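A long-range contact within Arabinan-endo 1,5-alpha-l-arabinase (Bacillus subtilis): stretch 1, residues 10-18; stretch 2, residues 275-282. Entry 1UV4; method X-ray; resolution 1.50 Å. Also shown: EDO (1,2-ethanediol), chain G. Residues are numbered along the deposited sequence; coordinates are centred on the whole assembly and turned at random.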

ATOM      1  N   GLU A  10     -18.742  -0.533  -4.251  1.00 14.93           N
ATOM      2  CA  GLU A  10     -17.987  -1.718  -4.586  1.00 14.16           C
ATOM      3  C   GLU A  10     -16.968  -2.067  -3.524  1.00 13.84           C
ATOM      4  O   GLU A  10     -16.346  -1.213  -2.891  1.00 14.42           O
ATOM      5  CB  GLU A  10     -17.268  -1.534  -5.932  1.00 14.43           C
ATOM      6  CG  GLU A  10     -18.182  -1.565  -7.128  1.00 15.71           C
ATOM      7  CD  GLU A  10     -18.743  -2.940  -7.463  1.00 14.42           C
ATOM      8  OE1 GLU A  10     -18.284  -3.979  -6.920  1.00 15.16           O
ATOM      9  OE2 GLU A  10     -19.649  -3.008  -8.334  1.00 19.01           O
ATOM     10  N   LEU A  11     -16.789  -3.363  -3.364  1.00 13.04           N
ATOM     11  CA  LEU A  11     -15.772  -3.913  -2.504  1.00 13.58           C
ATOM     12  C   LEU A  11     -14.390  -3.469  -3.008  1.00 12.21           C
ATOM     13  O   LEU A  11     -14.121  -3.478  -4.203  1.00 11.96           O
ATOM     14  CB  LEU A  11     -15.845  -5.455  -2.586  1.00 13.75           C
ATOM     15  CG  LEU A  11     -14.878  -6.344  -1.803  1.00 15.61           C
ATOM     16  CD1 LEU A  11     -15.484  -7.703  -1.589  1.00 13.47           C
ATOM     17  CD2 LEU A  11     -13.491  -6.472  -2.421  1.00 15.04           C
ATOM     18  N   LEU A  12     -13.498  -3.067  -2.107  1.00 11.13           N
ATOM     19  CA  LEU A  12     -12.104  -2.905  -2.465  1.00 11.77           C
ATOM     20  C   LEU A  12     -11.245  -3.059  -1.228  1.00 10.86           C
ATOM     21  O   LEU A  12     -11.600  -2.561  -0.200  1.00 11.34           O
ATOM     22  CB  LEU A  12     -11.801  -1.527  -3.136  1.00 11.34           C
ATOM     23  CG  LEU A  12     -10.522  -1.487  -3.940  1.00 12.34           C
ATOM     24  CD1 LEU A  12     -10.472  -2.444  -5.107  1.00 13.03           C
ATOM     25  CD2 LEU A  12     -10.347  -0.032  -4.443  1.00 13.63           C
ATOM     26  N   HIS A  13     -10.128  -3.762  -1.379  1.00 11.43           N
ATOM     27  CA  HIS A  13      -9.204  -4.012  -0.278  1.00 11.40           C
ATOM     28  C   HIS A  13      -7.794  -3.627  -0.734  1.00 11.89           C
ATOM     29  O   HIS A  13      -7.390  -3.888  -1.856  1.00 12.45           O
ATOM     30  CB  HIS A  13      -9.244  -5.544   0.045  1.00 12.00           C
ATOM     31  CG  HIS A  13      -8.590  -5.928   1.335  1.00 15.37           C
ATOM     32  ND1 HIS A  13      -7.783  -7.037   1.430  1.00 21.77           N
ATOM     33  CD2 HIS A  13      -8.625  -5.379   2.570  1.00 22.00           C
ATOM     34  CE1 HIS A  13      -7.338  -7.143   2.670  1.00 22.25           C
ATOM     35  NE2 HIS A  13      -7.826  -6.148   3.380  1.00 23.30           N
ATOM     36  N   ASP A  14      -7.054  -3.002   0.160  1.00 12.01           N
ATOM     37  CA  ASP A  14      -5.644  -2.572  -0.105  1.00 12.54           C
ATOM     38  C   ASP A  14      -5.581  -1.606  -1.274  1.00 12.33           C
ATOM     39  O   ASP A  14      -4.868  -1.856  -2.244  1.00 12.95           O
ATOM     40  CB  ASP A  14      -4.690  -3.741  -0.305  1.00 13.17           C
ATOM     41  CG  ASP A  14      -4.863  -4.845   0.726  1.00 16.48           C
ATOM     42  OD1 ASP A  14      -4.874  -4.548   1.945  1.00 17.03           O
ATOM     43  OD2 ASP A  14      -4.984  -6.076   0.424  1.00 18.34           O
ATOM     44  N   PRO A  15      -6.332  -0.505  -1.229  1.00 11.96           N
ATOM     45  CA  PRO A  15      -6.478   0.369  -2.417  1.00 11.69           C
ATOM     46  C   PRO A  15      -5.293   1.313  -2.721  1.00 12.64           C
ATOM     47  O   PRO A  15      -4.544   1.725  -1.839  1.00 14.98           O
ATOM     48  CB  PRO A  15      -7.684   1.212  -2.049  1.00 12.91           C
ATOM     49  CG  PRO A  15      -7.537   1.339  -0.547  1.00 12.15           C
ATOM     50  CD  PRO A  15      -7.121  -0.008  -0.085  1.00 11.02           C
ATOM     51  N   THR A  16      -5.223   1.654  -4.000  1.00 12.63           N
ATOM     52  CA  THR A  16      -4.428   2.793  -4.471  1.00 13.61           C
ATOM     53  C   THR A  16      -5.300   3.468  -5.511  1.00 14.35           C
ATOM     54  O   THR A  16      -6.231   2.862  -6.046  1.00 16.65           O
ATOM     55  CB  THR A  16      -3.102   2.257  -5.034  1.00 15.96           C
ATOM     56  OG1 THR A  16      -2.162   3.326  -5.328  1.00 18.34           O
ATOM     57  CG2 THR A  16      -3.249   1.540  -6.323  1.00 15.02           C
ATOM     58  N   MET A  17      -5.046   4.735  -5.828  1.00 12.72           N
ATOM     59  CA  MET A  17      -5.950   5.461  -6.694  1.00 13.48           C
ATOM     60  C   MET A  17      -5.157   6.478  -7.477  1.00 12.58           C
ATOM     61  O   MET A  17      -4.196   7.018  -6.974  1.00 11.76           O
ATOM     62  CB  MET A  17      -7.013   6.183  -5.844  1.00 13.52           C
ATOM     63  CG  MET A  17      -8.080   6.956  -6.654  1.00 15.40           C
ATOM     64  SD  MET A  17      -9.466   7.547  -5.642  1.00 14.14           S
ATOM     65  CE  MET A  17      -8.824   9.072  -5.046  1.00 14.63           C
ATOM     66  N   ILE A  18      -5.576   6.766  -8.719  1.00 12.07           N
ATOM     67  CA  ILE A  18      -4.910   7.753  -9.571  1.00 11.65           C
ATOM     68  C   ILE A  18      -5.912   8.303 -10.596  1.00 11.94           C
ATOM     69  O   ILE A  18      -6.829   7.622 -10.979  1.00 12.10           O
ATOM     70  CB  ILE A  18      -3.659   7.150 -10.223  1.00 12.82           C
ATOM     71  CG1 ILE A  18      -2.759   8.212 -10.869  1.00 12.41           C
ATOM     72  CG2 ILE A  18      -4.047   6.001 -11.196  1.00 14.68           C
ATOM     73  CD1 ILE A  18      -1.342   7.680 -11.162  1.00 15.93           C
ATOM     74  N   GLY A 275     -19.824  -6.819   6.626  1.00 12.58           N
ATOM     75  CA  GLY A 275     -18.408  -6.679   6.912  1.00 13.15           C
ATOM     76  C   GLY A 275     -17.516  -6.601   5.703  1.00 13.46           C
ATOM     77  O   GLY A 275     -16.340  -6.925   5.772  1.00 15.39           O
ATOM     78  N   ILE A 276     -18.067  -6.195   4.570  1.00 13.37           N
ATOM     79  CA  ILE A 276     -17.346  -6.123   3.294  1.00 13.40           C
ATOM     80  C   ILE A 276     -16.417  -4.888   3.338  1.00 12.89           C
ATOM     81  O   ILE A 276     -16.827  -3.839   3.801  1.00 12.78           O
ATOM     82  CB  ILE A 276     -18.337  -6.005   2.115  1.00 13.36           C
ATOM     83  CG1 ILE A 276     -19.156  -7.309   1.956  1.00 17.10           C
ATOM     84  CG2 ILE A 276     -17.645  -5.598   0.800  1.00 15.99           C
ATOM     85  CD1 ILE A 276     -20.437  -7.149   1.184  1.00 21.11           C
ATOM     86  N   PRO A 277     -15.152  -5.014   2.914  1.00 12.99           N
ATOM     87  CA  PRO A 277     -14.272  -3.838   2.857  1.00 12.18           C
ATOM     88  C   PRO A 277     -14.658  -2.956   1.647  1.00 11.76           C
ATOM     89  O   PRO A 277     -14.776  -3.415   0.505  1.00 12.52           O
ATOM     90  CB  PRO A 277     -12.885  -4.434   2.642  1.00 12.76           C
ATOM     91  CG  PRO A 277     -13.113  -5.712   1.905  1.00 12.43           C
ATOM     92  CD  PRO A 277     -14.444  -6.212   2.413  1.00 12.80           C
ATOM     93  N   LYS A 278     -14.799  -1.672   1.933  1.00 12.49           N
ATOM     94  CA  LYS A 278     -15.098  -0.652   0.952  1.00 12.11           C
ATOM     95  C   LYS A 278     -13.979   0.381   0.936  1.00 11.36           C
ATOM     96  O   LYS A 278     -13.234   0.559   1.912  1.00 12.84           O
ATOM     97  CB  LYS A 278     -16.418   0.032   1.282  1.00 11.71           C
ATOM     98  CG  LYS A 278     -17.589  -0.921   1.561  1.00 14.35           C
ATOM     99  CD  LYS A 278     -17.974  -1.712   0.308  1.00 18.76           C
ATOM    100  CE  LYS A 278     -19.390  -2.418   0.413  1.00 22.33           C
ATOM    101  NZ  LYS A 278     -20.427  -1.560   1.053  1.00 24.53           N
ATOM    102  N   LEU A 279     -13.937   1.125  -0.172  1.00 11.92           N
ATOM    103  CA  LEU A 279     -13.022   2.263  -0.363  1.00 11.62           C
ATOM    104  C   LEU A 279     -13.594   3.522   0.275  1.00 11.51           C
ATOM    105  O   LEU A 279     -14.649   3.987  -0.135  1.00 13.05           O
ATOM    106  CB  LEU A 279     -12.816   2.478  -1.845  1.00 11.74           C
ATOM    107  CG  LEU A 279     -11.981   3.674  -2.277  1.00 11.49           C
ATOM    108  CD1 LEU A 279     -10.606   3.641  -1.719  1.00 14.29           C
ATOM    109  CD2 LEU A 279     -11.889   3.729  -3.788  1.00 12.95           C
ATOM    110  N   LEU A 280     -12.882   4.071   1.266  1.00 11.58           N
ATOM    111  CA  LEU A 280     -13.254   5.323   1.938  1.00 11.99           C
ATOM    112  C   LEU A 280     -12.174   6.338   1.606  1.00 11.25           C
ATOM    113  O   LEU A 280     -10.981   6.044   1.538  1.00 12.45           O
ATOM    114  CB  LEU A 280     -13.343   5.163   3.434  1.00 12.56           C
ATOM    115  CG  LEU A 280     -14.622   4.563   3.985  1.00 12.59           C
ATOM    116  CD1 LEU A 280     -14.904   3.171   3.541  1.00 15.05           C
ATOM    117  CD2 LEU A 280     -14.597   4.606   5.515  1.00 15.01           C
ATOM    118  N   ILE A 281     -12.605   7.562   1.361  1.00 10.79           N
ATOM    119  CA  ILE A 281     -11.695   8.616   0.920  1.00 11.42           C
ATOM    120  C   ILE A 281     -11.943   9.894   1.717  1.00 11.78           C
ATOM    121  O   ILE A 281     -13.089  10.305   1.867  1.00 12.19           O
ATOM    122  CB  ILE A 281     -11.880   8.890  -0.595  1.00 11.22           C
ATOM    123  CG1 ILE A 281     -11.798   7.589  -1.421  1.00 11.43           C
ATOM    124  CG2 ILE A 281     -10.854   9.921  -1.054  1.00 13.50           C
ATOM    125  CD1 ILE A 281     -11.937   7.823  -2.883  1.00 12.32           C
ATOM    126  N   ASN A 282     -10.864  10.502   2.211  1.00 12.56           N
ATOM    127  CA  ASN A 282     -10.939  11.793   2.890  1.00 12.83           C
ATOM    128  C   ASN A 282      -9.909  12.742   2.329  1.00 12.62           C
ATOM    129  O   ASN A 282      -8.874  12.320   1.859  1.00 13.66           O
ATOM    130  CB  ASN A 282     -10.594  11.665   4.385  1.00 12.83           C
ATOM    131  CG  ASN A 282     -11.765  11.271   5.237  1.00 13.68           C
ATOM    132  OD1 ASN A 282     -12.215  10.131   5.149  1.00 16.77           O
ATOM    133  ND2 ASN A 282     -12.235  12.187   6.072  1.00 15.81           N
TER
HETATM  134  C1  EDO G1297      -1.193   7.886  -7.622  0.50 28.51           C
HETATM  135  O1  EDO G1297      -1.856   7.160  -6.622  0.50 30.57           O
HETATM  136  C2  EDO G1297      -1.138   9.359  -7.267  0.50 30.73           C
HETATM  137  O2  EDO G1297      -0.982  10.118  -8.441  0.50 29.34           O

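Although the touching residues lie at least 264 positions apart in sequence, the two stretches meet where Leu11 and Lys278 bring their CA atoms to 4.8 Å. A single hydrogen bond joins the backbones: Leu12 N donates to Pro277 O at 2.9 Å, with an N-H...O angle of 150°. The same carbonyl receives a CA-H...O contact, Leu11 CA lying 3.2 Å from Pro277 O. Proline has no amide hydrogen to donate, yet its carbonyl remains a full acceptor, and that is the role Pro277 plays here.

Beyond this junction the contact is mostly apolar. Leu11 CB packs 3.8 Å from Ile276 CG2, and Leu11 CG lies 4.2 Å from Pro277 CG, so a flexible leucine rests against a branched chain and a rigid ring. Lys278 starts away from stretch 1, but its aliphatic portion still serves as packing surface: Lys278 CD comes within 3.6 Å of Glu10 O. Leu279 has the largest area covered in either stretch. Its forked end packs against both Leu12 and Pro15: Leu279 CD2 lies 4.1 Å from Leu12 CD2, and Leu279 CD1 lies 3.8 Å from Pro15 CB. Farther along, Met17 and Ile281 point toward each other's stretches; the long, unbranched methionine brings Met17 SD to 3.7 Å from Ile281 CD1.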